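Local coordinates for protein type I polyketide synthase PikAII (Streptomyces venezuelae, PDB 3QP9) that is a C2-type ketoreductase of a modular polyketide synthase, a class that probably epimerizes the alpha-substituent of beta-ketoacyl intermediates without reducing the ketone, at residues V439-W444 / V486-V491; P443-R448 / P465-T470. One frame throughout, in Å; residues are numbered along the deposited sequence.

Both interactions start from the chain that leaves strand 435-441, and they share P443 and W444. Interaction 1 pairs the end of that strand, in parallel, with strand 485-488; interaction 2 then joins the following loop to the lead-in of helix 468-481. Along the chain the order is 439-448, helix 453-460, 465-470, helix 468-481 and strand 485-488, so interaction 2 is formed by the connection between the strands of interaction 1. Their centres lie 10 Å apart and they touch through L466, whose CD2 is 3.5 Å from W441 CE3. Together they tie the connection to the C-terminal ends of the last two parallel strands of the Rossmann-like core.

Interaction 1: V439-W444 / V486-V491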
ATOM      1  N   VAL A 439      -8.261  -5.426  -3.865  1.00 24.40           N
ATOM      2  CA  VAL A 439      -9.337  -4.432  -3.788  1.00 25.82           C
ATOM      3  C   VAL A 439      -9.178  -3.515  -2.551  1.00 25.51           C
ATOM      4  O   VAL A 439      -9.159  -3.977  -1.390  1.00 27.25           O
ATOM      5  CB  VAL A 439     -10.712  -5.090  -3.768  1.00 26.70           C
ATOM      6  CG1 VAL A 439     -11.747  -4.036  -3.714  1.00 25.46           C
ATOM      7  CG2 VAL A 439     -10.943  -5.944  -5.120  1.00 28.86           C
ATOM      8  N   ALA A 440      -9.077  -2.199  -2.769  1.00 24.44           N
ATOM      9  CA  ALA A 440      -8.856  -1.284  -1.619  1.00 25.57           C
ATOM     10  C   ALA A 440     -10.212  -0.765  -1.193  1.00 26.36           C
ATOM     11  O   ALA A 440     -10.799   0.012  -1.866  1.00 27.49           O
ATOM     12  CB  ALA A 440      -7.986  -0.136  -2.042  1.00 23.82           C
ATOM     13  N   TRP A 441     -10.673  -1.118  -0.009  1.00 27.63           N
ATOM     14  CA  TRP A 441     -12.018  -0.813   0.447  1.00 27.11           C
ATOM     15  C   TRP A 441     -12.054   0.328   1.418  1.00 29.47           C
ATOM     16  O   TRP A 441     -11.112   0.566   2.202  1.00 28.36           O
ATOM     17  CB  TRP A 441     -12.553  -1.998   1.219  1.00 27.57           C
ATOM     18  CG  TRP A 441     -12.703  -3.288   0.436  1.00 25.95           C
ATOM     19  CD1 TRP A 441     -11.863  -4.388   0.480  1.00 26.59           C
ATOM     20  CD2 TRP A 441     -13.848  -3.703  -0.340  1.00 26.30           C
ATOM     21  NE1 TRP A 441     -12.383  -5.409  -0.282  1.00 26.09           N
ATOM     22  CE2 TRP A 441     -13.624  -5.044  -0.739  1.00 26.68           C
ATOM     23  CE3 TRP A 441     -15.042  -3.071  -0.703  1.00 23.83           C
ATOM     24  CZ2 TRP A 441     -14.558  -5.781  -1.550  1.00 28.62           C
ATOM     25  CZ3 TRP A 441     -16.009  -3.807  -1.470  1.00 26.41           C
ATOM     26  CH2 TRP A 441     -15.722  -5.110  -1.935  1.00 27.67           C
ATOM     27  N   SER A 442     -13.154   1.066   1.370  1.00 27.77           N
ATOM     28  CA  SER A 442     -13.453   1.931   2.454  1.00 29.02           C
ATOM     29  C   SER A 442     -14.151   1.085   3.494  1.00 28.79           C
ATOM     30  O   SER A 442     -14.605   0.004   3.179  1.00 28.88           O
ATOM     31  CB  SER A 442     -14.314   3.144   1.979  1.00 25.64           C
ATOM     32  OG  SER A 442     -15.567   2.736   1.537  1.00 31.44           O
ATOM     33  N   PRO A 443     -14.242   1.563   4.760  1.00 30.28           N
ATOM     34  CA  PRO A 443     -14.819   0.652   5.774  1.00 30.08           C
ATOM     35  C   PRO A 443     -16.242   0.184   5.547  1.00 30.88           C
ATOM     36  O   PRO A 443     -17.109   0.957   5.160  1.00 32.37           O
ATOM     37  CB  PRO A 443     -14.767   1.518   7.074  1.00 30.93           C
ATOM     38  CG  PRO A 443     -13.500   2.384   6.892  1.00 30.93           C
ATOM     39  CD  PRO A 443     -13.584   2.723   5.367  1.00 29.78           C
ATOM     40  N   TRP A 444     -16.497  -1.068   5.913  1.00 31.78           N
ATOM     41  CA  TRP A 444     -17.824  -1.692   5.829  1.00 32.68           C
ATOM     42  C   TRP A 444     -18.638  -1.426   7.092  1.00 34.28           C
ATOM     43  O   TRP A 444     -18.083  -1.375   8.192  1.00 32.48           O
ATOM     44  CB  TRP A 444     -17.639  -3.171   5.766  1.00 29.78           C
ATOM     45  CG  TRP A 444     -17.089  -3.683   4.438  1.00 33.15           C
ATOM     46  CD1 TRP A 444     -16.162  -3.056   3.592  1.00 32.69           C
ATOM     47  CD2 TRP A 444     -17.355  -4.960   3.851  1.00 32.49           C
ATOM     48  NE1 TRP A 444     -15.886  -3.881   2.523  1.00 30.57           N
ATOM     49  CE2 TRP A 444     -16.597  -5.038   2.648  1.00 32.10           C
ATOM     50  CE3 TRP A 444     -18.169  -6.048   4.221  1.00 33.44           C
ATOM     51  CZ2 TRP A 444     -16.624  -6.170   1.801  1.00 34.53           C
ATOM     52  CZ3 TRP A 444     -18.211  -7.168   3.368  1.00 33.75           C
ATOM     53  CH2 TRP A 444     -17.430  -7.226   2.178  1.00 32.49           C
ATOM     54  N   VAL A 486      -8.406  -2.199  -7.914  1.00 29.03           N
ATOM     55  CA  VAL A 486      -9.522  -1.255  -8.001  1.00 25.44           C
ATOM     56  C   VAL A 486      -9.789  -0.735  -6.559  1.00 25.72           C
ATOM     57  O   VAL A 486      -9.497  -1.418  -5.613  1.00 25.41           O
ATOM     58  CB  VAL A 486     -10.738  -1.949  -8.573  1.00 24.48           C
ATOM     59  CG1 VAL A 486     -11.185  -3.093  -7.675  1.00 27.26           C
ATOM     60  CG2 VAL A 486     -11.883  -0.930  -8.840  1.00 24.59           C
ATOM     61  N   THR A 487     -10.295   0.473  -6.406  1.00 25.32           N
ATOM     62  CA  THR A 487     -10.736   0.996  -5.080  1.00 24.53           C
ATOM     63  C   THR A 487     -12.292   0.997  -5.062  1.00 25.51           C
ATOM     64  O   THR A 487     -12.911   1.542  -5.944  1.00 25.16           O
ATOM     65  CB  THR A 487     -10.269   2.421  -4.887  1.00 24.60           C
ATOM     66  OG1 THR A 487      -8.872   2.376  -4.849  1.00 26.10           O
ATOM     67  CG2 THR A 487     -10.816   3.089  -3.572  1.00 26.29           C
ATOM     68  N   ILE A 488     -12.899   0.481  -3.987  1.00 25.16           N
ATOM     69  CA  ILE A 488     -14.342   0.503  -3.898  1.00 24.31           C
ATOM     70  C   ILE A 488     -14.634   1.327  -2.640  1.00 25.05           C
ATOM     71  O   ILE A 488     -14.355   0.892  -1.553  1.00 25.01           O
ATOM     72  CB  ILE A 488     -14.847  -0.874  -3.742  1.00 23.86           C
ATOM     73  CG1 ILE A 488     -14.407  -1.664  -5.006  1.00 25.15           C
ATOM     74  CG2 ILE A 488     -16.475  -0.843  -3.690  1.00 25.35           C
ATOM     75  CD1 ILE A 488     -14.955  -3.054  -5.022  1.00 33.35           C
ATOM     76  N   ALA A 489     -15.276   2.462  -2.817  1.00 25.06           N
ATOM     77  CA  ALA A 489     -15.528   3.343  -1.698  1.00 26.39           C
ATOM     78  C   ALA A 489     -16.743   4.261  -2.001  1.00 26.68           C
ATOM     79  O   ALA A 489     -16.993   4.605  -3.163  1.00 26.43           O
ATOM     80  CB  ALA A 489     -14.237   4.147  -1.420  1.00 26.46           C
ATOM     81  N   ASP A 490     -17.555   4.555  -0.981  1.00 26.99           N
ATOM     82  CA  ASP A 490     -18.729   5.393  -1.131  1.00 28.62           C
ATOM     83  C   ASP A 490     -18.298   6.713  -0.517  1.00 29.69           C
ATOM     84  O   ASP A 490     -18.234   6.819   0.717  1.00 28.37           O
ATOM     85  CB  ASP A 490     -19.933   4.758  -0.354  1.00 28.43           C
ATOM     86  CG  ASP A 490     -21.228   5.562  -0.542  1.00 33.25           C
ATOM     87  OD1 ASP A 490     -21.152   6.672  -1.116  1.00 37.63           O
ATOM     88  OD2 ASP A 490     -22.321   5.100  -0.153  1.00 38.31           O
ATOM     89  N   VAL A 491     -17.988   7.696  -1.375  1.00 29.57           N
ATOM     90  CA  VAL A 491     -17.360   8.934  -0.985  1.00 31.24           C
ATOM     91  C   VAL A 491     -18.249  10.109  -1.473  1.00 32.95           C
ATOM     92  O   VAL A 491     -18.644  10.150  -2.650  1.00 32.82           O
ATOM     93  CB  VAL A 491     -15.933   9.065  -1.616  1.00 30.37           C
ATOM     94  CG1 VAL A 491     -15.192  10.237  -0.916  1.00 31.46           C
ATOM     95  CG2 VAL A 491     -15.086   7.782  -1.455  1.00 29.15           C
TER
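A440 turns both its N and its O to strand 485-488: its N donates to V486 O at 3.0 Å, nearly straight (169°) and in the carbonyl plane, and its O accepts from I488 N at 3.0 Å, the donor tilted 32° from that plane. One step on, S442 N reaches I488 O at 3.2 Å. This alternation, with V439 beside V486, A440 beside T487 and W441 beside I488, is the ladder of a parallel sheet.

V439, W441, V486 and I488 share one face. I488 is the hub: CD1 butts against V439 CG1 at 3.6 Å and also lies over the six-membered ring of W441, a CH-pi contact 4.1 Å from the centroid, while CG2 meets the outer rim of the indole. CD1 is anti to CA (chi2 -175°), which carries it out between valine and ring. W444 presents its edge to W441 in a T-shaped contact, NE1 3.3 Å above the face and toward the rim; V439 CG1 lies toward the rim of the opposite face. F400, A471 and L475 add further packing to W441.

On the other face the methyl of A440 lies against T487, whose OG1 is 3.9 Å from A440 CB. Beyond the paired strands S442 OG comes within 3.3 Å of A489 CA, a packing contact. Strands 396-402 and 29-36 flank the pair; V439 and W441 bond through their backbones to L399, S401 and V403.

Regular main-chain bonds thus set the register, and an apolar layer lines one face, with W441 reaching helix 468-481. The pairing ends at S442; just beyond it D490 N is buried without a partner.

Interaction 2: P443-R448 / P465-T470; sequences PWEGSR and PLAPAT
A single backbone bridge at the protein surface joins two loops here: 443-448, just past strand 435-441, and the segment 465-470, which runs into helix 468-481. W444 faces L466 across it, their CA atoms 4.4 Å apart. L466 N donates to P443 O at 3.1 Å, in the carbonyl plane and on a lone pair; in return E445 N reaches L466 O at 2.9 Å, but from above the carbonyl plane, 42° out of it.

Side chains close over the bridge from two directions. The W444 indole slides past P468, with CE3 4.0 Å from P468 CA, and its pyrrole end meets L466 CD2 obliquely; A471 and L472 of the helix continue that packing. E445 leaves the other way, extended beyond CG (chi2 -178°), and crosses P465 and P468 at about a right angle. Its CG rests 3.7 Å from P465 CB, and OE2 lies 3.6 Å from P468 CD, near the helix start but only in packing contact.

W444 O accepts S447 N, closing a type II beta turn, and S447 OG as well (2.9 Å). G446 occupies the third position with phi 85°, where a side chain would collide with the preceding carbonyl oxygen. Single beta bridge and type II turn thus belong to the loop that follows strand 435-441 of the Rossmann-like ketoreductase domain, where the connection enters helix 468-481 with A467 as N-cap residue.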
ATOM      1  N   PRO A 443     -14.242   1.563   4.760  1.00 30.28           N
ATOM      2  CA  PRO A 443     -14.819   0.652   5.774  1.00 30.08           C
ATOM      3  C   PRO A 443     -16.242   0.184   5.547  1.00 30.88           C
ATOM      4  O   PRO A 443     -17.109   0.957   5.160  1.00 32.37           O
ATOM      5  CB  PRO A 443     -14.767   1.518   7.074  1.00 30.93           C
ATOM      6  CG  PRO A 443     -13.500   2.384   6.892  1.00 30.93           C
ATOM      7  CD  PRO A 443     -13.584   2.723   5.367  1.00 29.78           C
ATOM      8  N   TRP A 444     -16.497  -1.068   5.913  1.00 31.78           N
ATOM      9  CA  TRP A 444     -17.824  -1.692   5.829  1.00 32.68           C
ATOM     10  C   TRP A 444     -18.638  -1.426   7.092  1.00 34.28           C
ATOM     11  O   TRP A 444     -18.083  -1.375   8.192  1.00 32.48           O
ATOM     12  CB  TRP A 444     -17.639  -3.171   5.766  1.00 29.78           C
ATOM     13  CG  TRP A 444     -17.089  -3.683   4.438  1.00 33.15           C
ATOM     14  CD1 TRP A 444     -16.162  -3.056   3.592  1.00 32.69           C
ATOM     15  CD2 TRP A 444     -17.355  -4.960   3.851  1.00 32.49           C
ATOM     16  NE1 TRP A 444     -15.886  -3.881   2.523  1.00 30.57           N
ATOM     17  CE2 TRP A 444     -16.597  -5.038   2.648  1.00 32.10           C
ATOM     18  CE3 TRP A 444     -18.169  -6.048   4.221  1.00 33.44           C
ATOM     19  CZ2 TRP A 444     -16.624  -6.170   1.801  1.00 34.53           C
ATOM     20  CZ3 TRP A 444     -18.211  -7.168   3.368  1.00 33.75           C
ATOM     21  CH2 TRP A 444     -17.430  -7.226   2.178  1.00 32.49           C
ATOM     22  N   GLU A 445     -19.941  -1.289   6.909  1.00 37.01           N
ATOM     23  CA  GLU A 445     -20.883  -1.247   8.043  1.00 39.86           C
ATOM     24  C   GLU A 445     -20.558  -2.293   9.080  1.00 42.00           C
ATOM     25  O   GLU A 445     -20.138  -3.421   8.756  1.00 42.54           O
ATOM     26  CB  GLU A 445     -22.310  -1.480   7.578  1.00 41.17           C
ATOM     27  CG  GLU A 445     -22.973  -0.308   6.908  1.00 42.87           C
ATOM     28  CD  GLU A 445     -24.411  -0.597   6.515  1.00 47.88           C
ATOM     29  OE1 GLU A 445     -25.096   0.385   6.142  1.00 48.32           O
ATOM     30  OE2 GLU A 445     -24.852  -1.787   6.521  1.00 47.61           O
ATOM     31  N   GLY A 446     -20.778  -1.909  10.331  1.00 44.66           N
ATOM     32  CA  GLY A 446     -20.583  -2.805  11.433  1.00 48.18           C
ATOM     33  C   GLY A 446     -19.134  -2.821  11.888  1.00 49.46           C
ATOM     34  O   GLY A 446     -18.868  -3.218  13.021  1.00 50.05           O
ATOM     35  N   SER A 447     -18.184  -2.413  11.034  1.00 48.42           N
ATOM     36  CA  SER A 447     -16.787  -2.572  11.415  1.00 49.22           C
ATOM     37  C   SER A 447     -16.372  -1.511  12.432  1.00 49.90           C
ATOM     38  O   SER A 447     -17.008  -0.439  12.529  1.00 49.78           O
ATOM     39  CB  SER A 447     -15.850  -2.594  10.199  1.00 49.03           C
ATOM     40  OG  SER A 447     -15.640  -1.283   9.756  1.00 49.08           O
ATOM     41  N   ARG A 448     -15.304  -1.809  13.184  1.00 50.95           N
ATOM     42  CA  ARG A 448     -14.899  -1.020  14.370  1.00 52.33           C
ATOM     43  C   ARG A 448     -14.795   0.494  14.106  1.00 52.14           C
ATOM     44  O   ARG A 448     -15.387   1.277  14.838  1.00 52.75           O
ATOM     45  CB  ARG A 448     -13.555  -1.541  14.889  1.00 53.61           C
ATOM     46  CG  ARG A 448     -13.367  -1.534  16.403  1.00 57.91           C
ATOM     47  CD  ARG A 448     -12.258  -2.543  16.815  1.00 64.79           C
ATOM     48  NE  ARG A 448     -12.443  -3.899  16.236  1.00 67.66           N
ATOM     49  CZ  ARG A 448     -11.452  -4.748  15.921  1.00 69.45           C
ATOM     50  NH1 ARG A 448     -10.174  -4.393  16.108  1.00 68.21           N
ATOM     51  NH2 ARG A 448     -11.735  -5.949  15.382  1.00 66.20           N
ATOM     52  N   PRO A 465     -20.241   4.176   5.478  1.00 33.94           N
ATOM     53  CA  PRO A 465     -19.927   2.738   5.546  1.00 31.43           C
ATOM     54  C   PRO A 465     -20.688   1.916   4.533  1.00 32.05           C
ATOM     55  O   PRO A 465     -21.874   2.207   4.244  1.00 31.54           O
ATOM     56  CB  PRO A 465     -20.358   2.323   6.957  1.00 31.22           C
ATOM     57  CG  PRO A 465     -20.408   3.658   7.758  1.00 33.88           C
ATOM     58  CD  PRO A 465     -20.205   4.792   6.840  1.00 33.48           C
ATOM     59  N   LEU A 466     -19.960   0.948   3.962  1.00 30.63           N
ATOM     60  CA  LEU A 466     -20.484   0.102   2.877  1.00 30.61           C
ATOM     61  C   LEU A 466     -21.440  -0.940   3.409  1.00 29.80           C
ATOM     62  O   LEU A 466     -21.053  -1.765   4.243  1.00 31.09           O
ATOM     63  CB  LEU A 466     -19.339  -0.608   2.114  1.00 27.79           C
ATOM     64  CG  LEU A 466     -18.599   0.068   0.963  1.00 33.95           C
ATOM     65  CD1 LEU A 466     -18.669   1.611   0.879  1.00 28.02           C
ATOM     66  CD2 LEU A 466     -17.196  -0.583   0.502  1.00 28.02           C
ATOM     67  N   ALA A 467     -22.650  -1.001   2.846  1.00 31.50           N
ATOM     68  CA  ALA A 467     -23.474  -2.220   3.167  1.00 32.78           C
ATOM     69  C   ALA A 467     -22.779  -3.477   2.574  1.00 31.76           C
ATOM     70  O   ALA A 467     -22.240  -3.435   1.473  1.00 30.87           O
ATOM     71  CB  ALA A 467     -24.872  -2.122   2.679  1.00 30.57           C
ATOM     72  N   PRO A 468     -22.750  -4.561   3.363  1.00 33.49           N
ATOM     73  CA  PRO A 468     -22.013  -5.783   3.067  1.00 32.25           C
ATOM     74  C   PRO A 468     -22.510  -6.384   1.759  1.00 31.58           C
ATOM     75  O   PRO A 468     -21.699  -6.702   0.892  1.00 31.00           O
ATOM     76  CB  PRO A 468     -22.304  -6.677   4.294  1.00 34.06           C
ATOM     77  CG  PRO A 468     -22.379  -5.644   5.424  1.00 36.55           C
ATOM     78  CD  PRO A 468     -23.066  -4.436   4.812  1.00 34.13           C
ATOM     79  N   ALA A 469     -23.816  -6.442   1.592  1.00 30.09           N
ATOM     80  CA  ALA A 469     -24.409  -6.953   0.365  1.00 31.28           C
ATOM     81  C   ALA A 469     -23.977  -6.206  -0.911  1.00 31.12           C
ATOM     82  O   ALA A 469     -23.661  -6.842  -1.952  1.00 31.44           O
ATOM     83  CB  ALA A 469     -25.950  -6.879   0.491  1.00 32.22           C
ATOM     84  N   THR A 470     -24.123  -4.872  -0.876  1.00 30.38           N
ATOM     85  CA  THR A 470     -23.676  -3.994  -1.936  1.00 30.03           C
ATOM     86  C   THR A 470     -22.171  -4.104  -2.212  1.00 29.85           C
ATOM     87  O   THR A 470     -21.786  -4.222  -3.382  1.00 28.99           O
ATOM     88  CB  THR A 470     -24.055  -2.546  -1.614  1.00 32.23           C
ATOM     89  OG1 THR A 470     -25.445  -2.567  -1.322  1.00 31.90           O
ATOM     90  CG2 THR A 470     -23.828  -1.632  -2.796  1.00 31.64           C
TER